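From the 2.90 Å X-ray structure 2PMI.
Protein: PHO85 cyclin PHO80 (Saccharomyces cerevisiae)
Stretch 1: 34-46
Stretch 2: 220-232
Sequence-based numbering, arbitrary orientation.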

ATOM      1  N   ASP B  34     -13.115  12.623 -19.258  1.00 36.56           N
ATOM      2  CA  ASP B  34     -12.174  13.631 -19.737  1.00 38.78           C
ATOM      3  C   ASP B  34     -10.727  13.149 -19.668  1.00 38.10           C
ATOM      4  O   ASP B  34      -9.905  13.543 -20.490  1.00 40.29           O
ATOM      5  CB  ASP B  34     -12.309  14.943 -18.959  1.00 43.99           C
ATOM      6  CG  ASP B  34     -13.555  15.713 -19.329  1.00 45.84           C
ATOM      7  OD1 ASP B  34     -14.058  15.545 -20.457  1.00 44.48           O
ATOM      8  OD2 ASP B  34     -14.020  16.506 -18.493  1.00 47.93           O
ATOM      9  N   LEU B  35     -10.403  12.313 -18.684  1.00 33.07           N
ATOM     10  CA  LEU B  35      -9.042  11.795 -18.595  1.00 27.30           C
ATOM     11  C   LEU B  35      -8.797  10.895 -19.799  1.00 28.90           C
ATOM     12  O   LEU B  35      -7.965  11.188 -20.647  1.00 36.07           O
ATOM     13  CB  LEU B  35      -8.838  11.000 -17.311  1.00 23.13           C
ATOM     14  CG  LEU B  35      -8.472  11.848 -16.092  1.00 30.40           C
ATOM     15  CD1 LEU B  35      -8.196  10.935 -14.887  1.00 20.50           C
ATOM     16  CD2 LEU B  35      -7.248  12.719 -16.436  1.00 17.65           C
ATOM     17  N   VAL B  36      -9.530   9.799 -19.877  1.00 24.53           N
ATOM     18  CA  VAL B  36      -9.379   8.896 -20.991  1.00 24.16           C
ATOM     19  C   VAL B  36      -9.166   9.664 -22.294  1.00 32.50           C
ATOM     20  O   VAL B  36      -8.383   9.223 -23.137  1.00 40.36           O
ATOM     21  CB  VAL B  36     -10.613   7.991 -21.152  1.00 22.09           C
ATOM     22  CG1 VAL B  36     -10.456   7.128 -22.392  1.00 18.92           C
ATOM     23  CG2 VAL B  36     -10.787   7.115 -19.921  1.00 20.02           C
ATOM     24  N   VAL B  37      -9.837  10.801 -22.481  1.00 32.46           N
ATOM     25  CA  VAL B  37      -9.625  11.530 -23.732  1.00 39.63           C
ATOM     26  C   VAL B  37      -8.212  12.103 -23.715  1.00 39.44           C
ATOM     27  O   VAL B  37      -7.403  11.782 -24.589  1.00 37.61           O
ATOM     28  CB  VAL B  37     -10.673  12.683 -23.990  1.00 43.28           C
ATOM     29  CG1 VAL B  37     -12.082  12.125 -24.007  1.00 40.33           C
ATOM     30  CG2 VAL B  37     -10.556  13.766 -22.957  1.00 52.93           C
ATOM     31  N   LEU B  38      -7.907  12.920 -22.708  1.00 36.32           N
ATOM     32  CA  LEU B  38      -6.576  13.499 -22.592  1.00 36.44           C
ATOM     33  C   LEU B  38      -5.509  12.411 -22.706  1.00 38.32           C
ATOM     34  O   LEU B  38      -4.518  12.583 -23.403  1.00 47.52           O
ATOM     35  CB  LEU B  38      -6.418  14.245 -21.261  1.00 29.81           C
ATOM     36  CG  LEU B  38      -7.218  15.544 -21.138  1.00 35.93           C
ATOM     37  CD1 LEU B  38      -6.883  16.285 -19.843  1.00 30.13           C
ATOM     38  CD2 LEU B  38      -6.897  16.416 -22.333  1.00 42.80           C
ATOM     39  N   ILE B  39      -5.703  11.282 -22.038  1.00 34.62           N
ATOM     40  CA  ILE B  39      -4.711  10.224 -22.123  1.00 32.66           C
ATOM     41  C   ILE B  39      -4.640   9.610 -23.512  1.00 32.96           C
ATOM     42  O   ILE B  39      -3.558   9.488 -24.085  1.00 35.38           O
ATOM     43  CB  ILE B  39      -4.976   9.105 -21.114  1.00 29.08           C
ATOM     44  CG1 ILE B  39      -4.807   9.641 -19.689  1.00 32.65           C
ATOM     45  CG2 ILE B  39      -4.006   7.968 -21.359  1.00 25.79           C
ATOM     46  CD1 ILE B  39      -5.180   8.635 -18.585  1.00 35.89           C
ATOM     47  N   SER B  40      -5.788   9.221 -24.051  1.00 31.53           N
ATOM     48  CA  SER B  40      -5.832   8.615 -25.378  1.00 34.33           C
ATOM     49  C   SER B  40      -5.168   9.496 -26.437  1.00 34.61           C
ATOM     50  O   SER B  40      -4.429   9.011 -27.296  1.00 21.90           O
ATOM     51  CB  SER B  40      -7.281   8.345 -25.773  1.00 34.14           C
ATOM     52  OG  SER B  40      -7.861   7.418 -24.880  1.00 42.63           O
ATOM     53  N   ARG B  41      -5.454  10.793 -26.376  1.00 42.99           N
ATOM     54  CA  ARG B  41      -4.879  11.745 -27.317  1.00 44.19           C
ATOM     55  C   ARG B  41      -3.366  11.633 -27.235  1.00 44.75           C
ATOM     56  O   ARG B  41      -2.688  11.366 -28.229  1.00 52.02           O
ATOM     57  CB  ARG B  41      -5.305  13.175 -26.970  1.00 39.25           C
ATOM     58  CG  ARG B  41      -6.756  13.505 -27.281  1.00 36.65           C
ATOM     59  CD  ARG B  41      -7.082  14.927 -26.823  1.00 41.45           C
ATOM     60  NE  ARG B  41      -8.324  15.439 -27.404  1.00 42.43           N
ATOM     61  CZ  ARG B  41      -8.809  16.656 -27.168  1.00 45.81           C
ATOM     62  NH1 ARG B  41      -8.161  17.493 -26.358  1.00 43.43           N
ATOM     63  NH2 ARG B  41      -9.935  17.047 -27.752  1.00 48.64           N
ATOM     64  N   MET B  42      -2.845  11.838 -26.036  1.00 35.34           N
ATOM     65  CA  MET B  42      -1.417  11.752 -25.813  1.00 34.03           C
ATOM     66  C   MET B  42      -0.882  10.432 -26.361  1.00 35.49           C
ATOM     67  O   MET B  42       0.176  10.385 -26.993  1.00 31.69           O
ATOM     68  CB  MET B  42      -1.130  11.824 -24.319  1.00 34.74           C
ATOM     69  CG  MET B  42       0.333  11.708 -23.985  1.00 41.79           C
ATOM     70  SD  MET B  42       1.226  13.060 -24.742  1.00 48.89           S
ATOM     71  CE  MET B  42       0.826  14.348 -23.574  1.00 48.87           C
ATOM     72  N   LEU B  43      -1.637   9.367 -26.117  1.00 33.59           N
ATOM     73  CA  LEU B  43      -1.264   8.023 -26.524  1.00 31.38           C
ATOM     74  C   LEU B  43      -1.122   7.793 -28.035  1.00 40.27           C
ATOM     75  O   LEU B  43      -0.250   7.037 -28.463  1.00 42.62           O
ATOM     76  CB  LEU B  43      -2.267   7.029 -25.938  1.00 29.51           C
ATOM     77  CG  LEU B  43      -1.627   5.743 -25.428  1.00 34.11           C
ATOM     78  CD1 LEU B  43      -0.735   6.083 -24.259  1.00 27.37           C
ATOM     79  CD2 LEU B  43      -2.695   4.737 -25.026  1.00 27.59           C
ATOM     80  N   VAL B  44      -1.979   8.411 -28.852  1.00 41.13           N
ATOM     81  CA  VAL B  44      -1.863   8.228 -30.299  1.00 33.26           C
ATOM     82  C   VAL B  44      -0.841   9.203 -30.831  1.00 34.69           C
ATOM     83  O   VAL B  44      -0.348   9.053 -31.941  1.00 40.38           O
ATOM     84  CB  VAL B  44      -3.187   8.460 -31.051  1.00 22.73           C
ATOM     85  CG1 VAL B  44      -4.140   7.353 -30.747  1.00 27.22           C
ATOM     86  CG2 VAL B  44      -3.779   9.776 -30.670  1.00 26.99           C
ATOM     87  N   SER B  45      -0.532  10.209 -30.026  1.00 33.79           N
ATOM     88  CA  SER B  45       0.443  11.211 -30.406  1.00 35.00           C
ATOM     89  C   SER B  45       1.821  10.559 -30.332  1.00 38.05           C
ATOM     90  O   SER B  45       2.639  10.707 -31.237  1.00 44.97           O
ATOM     91  CB  SER B  45       0.359  12.409 -29.458  1.00 37.00           C
ATOM     92  OG  SER B  45       1.347  13.378 -29.758  1.00 42.49           O
ATOM     93  N   LEU B  46       2.068   9.827 -29.253  1.00 34.36           N
ATOM     94  CA  LEU B  46       3.339   9.149 -29.089  1.00 30.63           C
ATOM     95  C   LEU B  46       3.426   8.056 -30.140  1.00 33.56           C
ATOM     96  O   LEU B  46       4.512   7.672 -30.565  1.00 37.04           O
ATOM     97  CB  LEU B  46       3.431   8.499 -27.714  1.00 28.72           C
ATOM     98  CG  LEU B  46       3.474   9.377 -26.473  1.00 33.32           C
ATOM     99  CD1 LEU B  46       3.541   8.464 -25.269  1.00 40.40           C
ATOM    100  CD2 LEU B  46       4.677  10.292 -26.499  1.00 34.48           C
ATOM    101  N   TYR B 220       2.303  14.326 -14.604  1.00 29.10           N
ATOM    102  CA  TYR B 220       1.801  13.868 -15.890  1.00 25.83           C
ATOM    103  C   TYR B 220       0.464  14.494 -16.241  1.00 28.89           C
ATOM    104  O   TYR B 220       0.222  14.877 -17.396  1.00 25.31           O
ATOM    105  CB  TYR B 220       1.644  12.363 -15.896  1.00 19.15           C
ATOM    106  CG  TYR B 220       2.935  11.624 -16.065  1.00 22.38           C
ATOM    107  CD1 TYR B 220       3.127  10.758 -17.141  1.00 18.43           C
ATOM    108  CD2 TYR B 220       3.962  11.767 -15.142  1.00 22.25           C
ATOM    109  CE1 TYR B 220       4.299  10.056 -17.287  1.00 23.59           C
ATOM    110  CE2 TYR B 220       5.144  11.064 -15.285  1.00 26.76           C
ATOM    111  CZ  TYR B 220       5.305  10.211 -16.359  1.00 26.51           C
ATOM    112  OH  TYR B 220       6.475   9.500 -16.487  1.00 32.41           O
ATOM    113  N   TYR B 221      -0.416  14.585 -15.248  1.00 28.98           N
ATOM    114  CA  TYR B 221      -1.719  15.168 -15.484  1.00 26.83           C
ATOM    115  C   TYR B 221      -1.489  16.527 -16.127  1.00 26.87           C
ATOM    116  O   TYR B 221      -1.921  16.769 -17.254  1.00 23.18           O
ATOM    117  CB  TYR B 221      -2.485  15.287 -14.163  1.00 30.42           C
ATOM    118  CG  TYR B 221      -3.766  16.086 -14.249  1.00 29.34           C
ATOM    119  CD1 TYR B 221      -4.732  15.796 -15.215  1.00 31.19           C
ATOM    120  CD2 TYR B 221      -4.005  17.139 -13.365  1.00 27.48           C
ATOM    121  CE1 TYR B 221      -5.900  16.534 -15.297  1.00 31.70           C
ATOM    122  CE2 TYR B 221      -5.168  17.884 -13.434  1.00 32.87           C
ATOM    123  CZ  TYR B 221      -6.114  17.581 -14.398  1.00 39.28           C
ATOM    124  OH  TYR B 221      -7.278  18.320 -14.455  1.00 42.99           O
ATOM    125  N   ARG B 222      -0.785  17.406 -15.418  1.00 31.07           N
ATOM    126  CA  ARG B 222      -0.488  18.735 -15.948  1.00 35.12           C
ATOM    127  C   ARG B 222       0.116  18.637 -17.354  1.00 37.91           C
ATOM    128  O   ARG B 222      -0.330  19.314 -18.281  1.00 39.81           O
ATOM    129  CB  ARG B 222       0.471  19.481 -15.016  1.00 30.14           C
ATOM    130  CG  ARG B 222      -0.188  20.024 -13.764  1.00 39.01           C
ATOM    131  CD  ARG B 222       0.783  20.825 -12.914  1.00 48.36           C
ATOM    132  NE  ARG B 222       1.896  20.010 -12.428  1.00 58.81           N
ATOM    133  CZ  ARG B 222       1.765  18.942 -11.641  1.00 64.39           C
ATOM    134  NH1 ARG B 222       0.560  18.547 -11.241  1.00 62.84           N
ATOM    135  NH2 ARG B 222       2.843  18.269 -11.248  1.00 62.57           N
ATOM    136  N   ARG B 223       1.112  17.772 -17.508  1.00 36.03           N
ATOM    137  CA  ARG B 223       1.775  17.587 -18.787  1.00 41.96           C
ATOM    138  C   ARG B 223       0.842  17.307 -19.970  1.00 42.62           C
ATOM    139  O   ARG B 223       0.974  17.924 -21.032  1.00 41.41           O
ATOM    140  CB  ARG B 223       2.787  16.450 -18.692  1.00 48.43           C
ATOM    141  CG  ARG B 223       3.805  16.439 -19.832  1.00 54.25           C
ATOM    142  CD  ARG B 223       4.880  17.504 -19.618  1.00 61.52           C
ATOM    143  NE  ARG B 223       5.899  17.436 -20.653  1.00 69.20           N
ATOM    144  CZ  ARG B 223       5.729  17.875 -21.894  1.00 71.89           C
ATOM    145  NH1 ARG B 223       4.578  18.427 -22.251  1.00 70.01           N
ATOM    146  NH2 ARG B 223       6.702  17.741 -22.784  1.00 72.94           N
ATOM    147  N   ILE B 224      -0.095  16.377 -19.807  1.00 40.61           N
ATOM    148  CA  ILE B 224      -0.984  16.054 -20.920  1.00 42.88           C
ATOM    149  C   ILE B 224      -1.892  17.219 -21.340  1.00 42.24           C
ATOM    150  O   ILE B 224      -2.159  17.419 -22.531  1.00 39.60           O
ATOM    151  CB  ILE B 224      -1.845  14.798 -20.612  1.00 41.77           C
ATOM    152  CG1 ILE B 224      -2.815  15.076 -19.463  1.00 39.62           C
ATOM    153  CG2 ILE B 224      -0.935  13.631 -20.264  1.00 36.22           C
ATOM    154  CD1 ILE B 224      -3.758  13.923 -19.170  1.00 33.02           C
ATOM    155  N   VAL B 225      -2.359  17.994 -20.371  1.00 37.68           N
ATOM    156  CA  VAL B 225      -3.219  19.114 -20.696  1.00 36.66           C
ATOM    157  C   VAL B 225      -2.410  20.157 -21.449  1.00 39.21           C
ATOM    158  O   VAL B 225      -2.913  20.821 -22.353  1.00 42.72           O
ATOM    159  CB  VAL B 225      -3.808  19.748 -19.431  1.00 35.99           C
ATOM    160  CG1 VAL B 225      -4.700  20.931 -19.806  1.00 27.22           C
ATOM    161  CG2 VAL B 225      -4.586  18.701 -18.658  1.00 40.47           C
ATOM    162  N   GLN B 226      -1.146  20.303 -21.074  1.00 41.65           N
ATOM    163  CA  GLN B 226      -0.295  21.273 -21.743  1.00 41.42           C
ATOM    164  C   GLN B 226       0.034  20.764 -23.142  1.00 40.19           C
ATOM    165  O   GLN B 226       0.124  21.543 -24.087  1.00 39.45           O
ATOM    166  CB  GLN B 226       0.997  21.487 -20.961  1.00 35.78           C
ATOM    167  CG  GLN B 226       1.904  22.528 -21.581  1.00 45.35           C
ATOM    168  CD  GLN B 226       3.269  22.593 -20.916  1.00 53.89           C
ATOM    169  OE1 GLN B 226       4.066  21.647 -20.998  1.00 52.55           O
ATOM    170  NE2 GLN B 226       3.548  23.713 -20.248  1.00 48.90           N
ATOM    171  N   LEU B 227       0.194  19.451 -23.273  1.00 34.32           N
ATOM    172  CA  LEU B 227       0.534  18.875 -24.557  1.00 36.53           C
ATOM    173  C   LEU B 227      -0.629  18.707 -25.513  1.00 38.58           C
ATOM    174  O   LEU B 227      -0.776  19.475 -26.459  1.00 46.12           O
ATOM    175  CB  LEU B 227       1.227  17.518 -24.377  1.00 39.42           C
ATOM    176  CG  LEU B 227       2.759  17.508 -24.273  1.00 37.68           C
ATOM    177  CD1 LEU B 227       3.278  16.069 -24.296  1.00 40.49           C
ATOM    178  CD2 LEU B 227       3.350  18.295 -25.423  1.00 20.17           C
ATOM    179  N   VAL B 228      -1.436  17.685 -25.268  1.00 35.80           N
ATOM    180  CA  VAL B 228      -2.580  17.367 -26.104  1.00 35.31           C
ATOM    181  C   VAL B 228      -3.857  17.998 -25.572  1.00 33.22           C
ATOM    182  O   VAL B 228      -4.965  17.548 -25.886  1.00 28.85           O
ATOM    183  CB  VAL B 228      -2.770  15.839 -26.192  1.00 42.07           C
ATOM    184  CG1 VAL B 228      -1.550  15.209 -26.846  1.00 40.50           C
ATOM    185  CG2 VAL B 228      -2.978  15.249 -24.790  1.00 39.82           C
ATOM    186  N   GLY B 229      -3.693  19.042 -24.766  1.00 32.13           N
ATOM    187  CA  GLY B 229      -4.840  19.732 -24.198  1.00 36.58           C
ATOM    188  C   GLY B 229      -5.787  20.291 -25.241  1.00 37.35           C
ATOM    189  O   GLY B 229      -7.004  20.147 -25.131  1.00 35.32           O
ATOM    190  N   SER B 230      -5.232  20.940 -26.257  1.00 41.52           N
ATOM    191  CA  SER B 230      -6.051  21.498 -27.319  1.00 46.01           C
ATOM    192  C   SER B 230      -6.493  20.380 -28.240  1.00 51.72           C
ATOM    193  O   SER B 230      -5.989  19.259 -28.166  1.00 56.65           O
ATOM    194  CB  SER B 230      -5.267  22.528 -28.122  1.00 42.71           C
ATOM    195  OG  SER B 230      -4.783  23.546 -27.274  1.00 45.86           O
ATOM    196  N   PHE B 231      -7.436  20.703 -29.113  1.00 52.43           N
ATOM    197  CA  PHE B 231      -7.985  19.762 -30.076  1.00 53.85           C
ATOM    198  C   PHE B 231      -7.014  19.610 -31.271  1.00 58.86           C
ATOM    199  O   PHE B 231      -7.429  19.659 -32.432  1.00 63.27           O
ATOM    200  CB  PHE B 231      -9.343  20.308 -30.525  1.00 49.77           C
ATOM    201  CG  PHE B 231     -10.132  19.374 -31.386  1.00 50.69           C
ATOM    202  CD1 PHE B 231     -10.709  19.832 -32.569  1.00 47.56           C
ATOM    203  CD2 PHE B 231     -10.339  18.055 -31.002  1.00 52.45           C
ATOM    204  CE1 PHE B 231     -11.487  18.985 -33.361  1.00 54.38           C
ATOM    205  CE2 PHE B 231     -11.118  17.195 -31.785  1.00 53.51           C
ATOM    206  CZ  PHE B 231     -11.693  17.659 -32.966  1.00 52.23           C
ATOM    207  N   ASN B 232      -5.722  19.431 -30.977  1.00 58.03           N
ATOM    208  CA  ASN B 232      -4.689  19.280 -32.012  1.00 55.94           C
ATOM    209  C   ASN B 232      -3.684  18.157 -31.713  1.00 57.32           C
ATOM    210  O   ASN B 232      -2.553  18.404 -31.273  1.00 48.67           O
ATOM    211  CB  ASN B 232      -3.936  20.595 -32.201  1.00 53.64           C
ATOM    212  CG  ASN B 232      -4.861  21.744 -32.520  1.00 61.37           C
ATOM    213  OD1 ASN B 232      -5.752  21.618 -33.358  1.00 64.15           O
ATOM    214  ND2 ASN B 232      -4.655  22.877 -31.856  1.00 59.98           N
TER

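How do the two helices meet? Their axes cross at 69° and approach to 9.6 Å, so the backbones do not run alongside each other and side chains must fill the gap. The stretches converge along the chain: CA atoms of Leu-35 and Tyr-221 lie 8.6 Å apart, those of Leu-38 and Ile-224 6.4 Å, and those of Met-42 and Val-228 5.7 Å.

What packs in the apolar part? Leu-38 touches several partners, with its CB 3.4 Å from Ile-224 CD1 and its CD1 3.5 Å from Val-225 CG2. Ile-224 points toward the first helix, and its CD1 also lies 4.4 Å from Ile-39 CG1. Met-42 points the other way across the contact, toward the second stretch; its CE reaches Ile-224 CG2 at 3.8 Å and Leu-227 CD1 at a tight 3.1 Å. Toward the N-terminal end of both stretches, Leu-35 CD2 meets Tyr-221 CD1 at 4.2 Å, a looser touch in which the ends of both side chains bridge the wider spacing.

Why does Val-228 fit so closely? It is the first residue to leave helical phi/psi, at the point where the CA atoms of the two stretches come nearest, and it covers backbone as well as side chain: its CG2 is 3.4 Å from Leu-38 O and its CG1 3.6 Å from Met-42 CA, and its CG2 lies 3.9 Å from Met-42 CB.

Where does polarity enter? Arg-41 extends to the turn after the second helix, and its NH1 donates a hydrogen bond to Val-228 O at 3.2 Å, with an angle of 144° at the hydrogen. Gly-229 O is also near NH1, at 3.1 Å, and both carbonyl oxygens lie at the guanidinium edge, close to its plane. Arg-41 NH2 approaches the edge of the Phe-231 ring, 3.4 Å from CD2 of Phe-231, while the CA of Phe-231 lies over one guanidinium face.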